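Local coordinates for protein acetyltransferase (Escherichia coli, PDB 7BYY) that probably transfers an acetyl group from acetyl-CoA to the amino group of glycyl-tRNA, as a GNAT-family toxin of a toxin-antitoxin system, at residues V138-D143 and L153-L158. The protein carries 1 engineered substitution. Numbering follows the deposited sequence.
Sequences VYLDAD and LGFVQL
Phe155 lays its ring against Leu140 and Val138 in the C-terminal half of a GNAT acetyltransferase fold. Strand 137-142 lies inside the mixed sheet, and strand 156-157 is at its edge. Strand 168-173 runs between them and is antiparallel to both. The two segments therefore meet mostly through side chains that reach across this middle strand. The CA atoms of Val138 and Phe155 are 8.7 Å apart.

Phe155 sets out toward 138-143 at CB. CG stands anti to its own carbonyl carbon (chi1 -75°), which carries the ring toward Leu140 and Val138. Leu140 CD2 lies over one face of the ring, 3.8 Å from Phe155 CD2, 3.4 Å from CE2 and 4.1 Å from CE1. This methyl is 3.7 Å from the ring centroid and 24° off the ring normal, a CH-pi contact. It sits nearer the rim than the centre. CZ, at the tip, meets the same methyl and also Val138 CG1, which lies at the ring edge, in the ring plane. The backbone O of Val138 is close to that edge too, 3.5 Å from Phe155 CE2.

Leu140 reaches the ring with CG placed between its backbone N and carbonyl carbon (chi1 57°). Its side chain also touches Met170 of strand 168-173 and Tyr150 of helix 147-151. Val138 packs on Phe122 and Val126 of helix 114-132, while Phe155 touches Leu172 of the middle strand.

Tyr139, between Val138 and Leu140 in the strand, makes a second, smaller contact. It begins by pointing away from 153-158, but the end of its side chain comes closer. Leu158 CD1 meets the edge of the tyrosine ring, near its plane, 4.1 Å from Tyr139 CE2.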
ATOM      1  N   VAL A 138      -8.564   6.801   1.275  1.00 44.37           N
ATOM      2  CA  VAL A 138      -7.675   7.665   0.509  1.00 40.09           C
ATOM      3  C   VAL A 138      -7.560   9.004   1.225  1.00 39.84           C
ATOM      4  O   VAL A 138      -8.573   9.616   1.586  1.00 37.51           O
ATOM      5  CB  VAL A 138      -8.169   7.857  -0.936  1.00 38.05           C
ATOM      6  CG1 VAL A 138      -7.361   8.942  -1.633  1.00 37.30           C
ATOM      7  CG2 VAL A 138      -8.076   6.549  -1.703  1.00 36.20           C
ATOM      8  N   TYR A 139      -6.326   9.450   1.430  1.00 38.12           N
ATOM      9  CA  TYR A 139      -6.028  10.726   2.056  1.00 35.90           C
ATOM     10  C   TYR A 139      -5.431  11.669   1.020  1.00 35.70           C
ATOM     11  O   TYR A 139      -4.742  11.240   0.091  1.00 32.88           O
ATOM     12  CB  TYR A 139      -5.060  10.535   3.231  1.00 32.73           C
ATOM     13  CG  TYR A 139      -4.533  11.818   3.832  1.00 34.99           C
ATOM     14  CD1 TYR A 139      -3.338  12.377   3.389  1.00 35.63           C
ATOM     15  CD2 TYR A 139      -5.218  12.463   4.850  1.00 36.97           C
ATOM     16  CE1 TYR A 139      -2.848  13.545   3.934  1.00 35.71           C
ATOM     17  CE2 TYR A 139      -4.733  13.633   5.405  1.00 40.49           C
ATOM     18  CZ  TYR A 139      -3.548  14.169   4.943  1.00 39.08           C
ATOM     19  OH  TYR A 139      -3.062  15.333   5.491  1.00 40.96           O
ATOM     20  N   LEU A 140      -5.706  12.963   1.174  1.00 37.54           N
ATOM     21  CA  LEU A 140      -5.141  13.957   0.274  1.00 37.49           C
ATOM     22  C   LEU A 140      -5.075  15.301   0.981  1.00 38.87           C
ATOM     23  O   LEU A 140      -5.705  15.519   2.018  1.00 42.49           O
ATOM     24  CB  LEU A 140      -5.946  14.065  -1.030  1.00 37.73           C
ATOM     25  CG  LEU A 140      -7.441  14.390  -0.995  1.00 35.91           C
ATOM     26  CD1 LEU A 140      -7.691  15.888  -0.921  1.00 34.93           C
ATOM     27  CD2 LEU A 140      -8.103  13.812  -2.232  1.00 34.31           C
ATOM     28  N   ASP A 141      -4.300  16.205   0.392  1.00 39.10           N
ATOM     29  CA  ASP A 141      -4.146  17.575   0.876  1.00 44.65           C
ATOM     30  C   ASP A 141      -4.601  18.494  -0.255  1.00 46.06           C
ATOM     31  O   ASP A 141      -3.845  18.754  -1.196  1.00 44.40           O
ATOM     32  CB  ASP A 141      -2.702  17.843   1.293  1.00 49.00           C
ATOM     33  CG  ASP A 141      -2.416  17.409   2.720  1.00 55.02           C
ATOM     34  OD1 ASP A 141      -3.011  17.989   3.654  1.00 59.28           O
ATOM     35  OD2 ASP A 141      -1.592  16.487   2.907  1.00 55.32           O
ATOM     36  N   ALA A 142      -5.835  18.984  -0.164  1.00 50.89           N
ATOM     37  CA  ALA A 142      -6.492  19.643  -1.284  1.00 56.68           C
ATOM     38  C   ALA A 142      -6.146  21.126  -1.340  1.00 62.61           C
ATOM     39  O   ALA A 142      -6.275  21.841  -0.342  1.00 62.99           O
ATOM     40  CB  ALA A 142      -8.009  19.471  -1.189  1.00 58.29           C
ATOM     41  N   ASP A 143      -5.722  21.580  -2.513  1.00 68.46           N
ATOM     42  CA  ASP A 143      -5.571  23.006  -2.752  1.00 73.85           C
ATOM     43  C   ASP A 143      -6.936  23.685  -2.647  1.00 74.63           C
ATOM     44  O   ASP A 143      -7.952  23.082  -3.011  1.00 74.37           O
ATOM     45  CB  ASP A 143      -4.960  23.247  -4.136  1.00 78.62           C
ATOM     46  CG  ASP A 143      -4.432  24.660  -4.308  1.00 85.75           C
ATOM     47  OD1 ASP A 143      -5.243  25.572  -4.585  1.00 88.89           O
ATOM     48  OD2 ASP A 143      -3.206  24.859  -4.161  1.00 88.25           O
ATOM     49  N   LEU A 153     -17.304  14.596  -4.281  1.00 48.71           N
ATOM     50  CA  LEU A 153     -17.234  13.189  -4.650  1.00 43.12           C
ATOM     51  C   LEU A 153     -16.915  12.304  -3.448  1.00 42.97           C
ATOM     52  O   LEU A 153     -16.370  11.209  -3.604  1.00 45.52           O
ATOM     53  CB  LEU A 153     -16.217  12.976  -5.769  1.00 36.97           C
ATOM     54  CG  LEU A 153     -16.405  13.912  -6.966  1.00 38.13           C
ATOM     55  CD1 LEU A 153     -15.106  14.104  -7.710  1.00 35.94           C
ATOM     56  CD2 LEU A 153     -17.484  13.390  -7.902  1.00 40.34           C
ATOM     57  N   GLY A 154     -17.247  12.766  -2.239  1.00 39.80           N
ATOM     58  CA  GLY A 154     -17.247  11.933  -1.047  1.00 42.01           C
ATOM     59  C   GLY A 154     -16.281  12.383   0.032  1.00 43.48           C
ATOM     60  O   GLY A 154     -16.512  12.107   1.215  1.00 44.53           O
ATOM     61  N   PHE A 155     -15.196  13.055  -0.349  1.00 42.41           N
ATOM     62  CA  PHE A 155     -14.156  13.394   0.615  1.00 40.84           C
ATOM     63  C   PHE A 155     -14.685  14.358   1.671  1.00 40.31           C
ATOM     64  O   PHE A 155     -15.372  15.334   1.354  1.00 41.53           O
ATOM     65  CB  PHE A 155     -12.949  13.998  -0.099  1.00 39.69           C
ATOM     66  CG  PHE A 155     -12.109  12.990  -0.831  1.00 39.06           C
ATOM     67  CD1 PHE A 155     -12.407  12.639  -2.137  1.00 39.06           C
ATOM     68  CD2 PHE A 155     -11.019  12.398  -0.217  1.00 39.37           C
ATOM     69  CE1 PHE A 155     -11.633  11.718  -2.817  1.00 39.16           C
ATOM     70  CE2 PHE A 155     -10.240  11.473  -0.890  1.00 37.15           C
ATOM     71  CZ  PHE A 155     -10.547  11.132  -2.193  1.00 37.48           C
ATOM     72  N   VAL A 156     -14.369  14.074   2.931  1.00 40.99           N
ATOM     73  CA  VAL A 156     -14.742  14.917   4.062  1.00 44.52           C
ATOM     74  C   VAL A 156     -13.491  15.630   4.559  1.00 47.51           C
ATOM     75  O   VAL A 156     -12.441  15.002   4.746  1.00 47.77           O
ATOM     76  CB  VAL A 156     -15.404  14.097   5.185  1.00 44.52           C
ATOM     77  CG1 VAL A 156     -14.602  12.841   5.482  1.00 42.91           C
ATOM     78  CG2 VAL A 156     -15.553  14.938   6.441  1.00 46.97           C
ATOM     79  N   GLN A 157     -13.598  16.942   4.755  1.00 48.85           N
ATOM     80  CA  GLN A 157     -12.456  17.714   5.219  1.00 47.05           C
ATOM     81  C   GLN A 157     -12.211  17.461   6.702  1.00 47.01           C
ATOM     82  O   GLN A 157     -13.145  17.427   7.507  1.00 48.96           O
ATOM     83  CB  GLN A 157     -12.682  19.203   4.965  1.00 47.19           C
ATOM     84  CG  GLN A 157     -11.477  20.070   5.281  1.00 50.26           C
ATOM     85  CD  GLN A 157     -11.623  21.483   4.760  1.00 52.49           C
ATOM     86  OE1 GLN A 157     -12.445  21.754   3.883  1.00 52.34           O
ATOM     87  NE2 GLN A 157     -10.829  22.400   5.307  1.00 54.57           N
ATOM     88  N   LEU A 158     -10.942  17.281   7.061  1.00 46.36           N
ATOM     89  CA  LEU A 158     -10.566  16.964   8.432  1.00 48.78           C
ATOM     90  C   LEU A 158     -10.191  18.187   9.256  1.00 53.69           C
ATOM     91  O   LEU A 158     -10.324  18.154  10.484  1.00 55.18           O
ATOM     92  CB  LEU A 158      -9.396  15.973   8.443  1.00 47.93           C
ATOM     93  CG  LEU A 158      -9.653  14.653   7.708  1.00 47.10           C
ATOM     94  CD1 LEU A 158      -8.347  14.038   7.216  1.00 45.13           C
ATOM     95  CD2 LEU A 158     -10.409  13.679   8.601  1.00 47.26           C
TER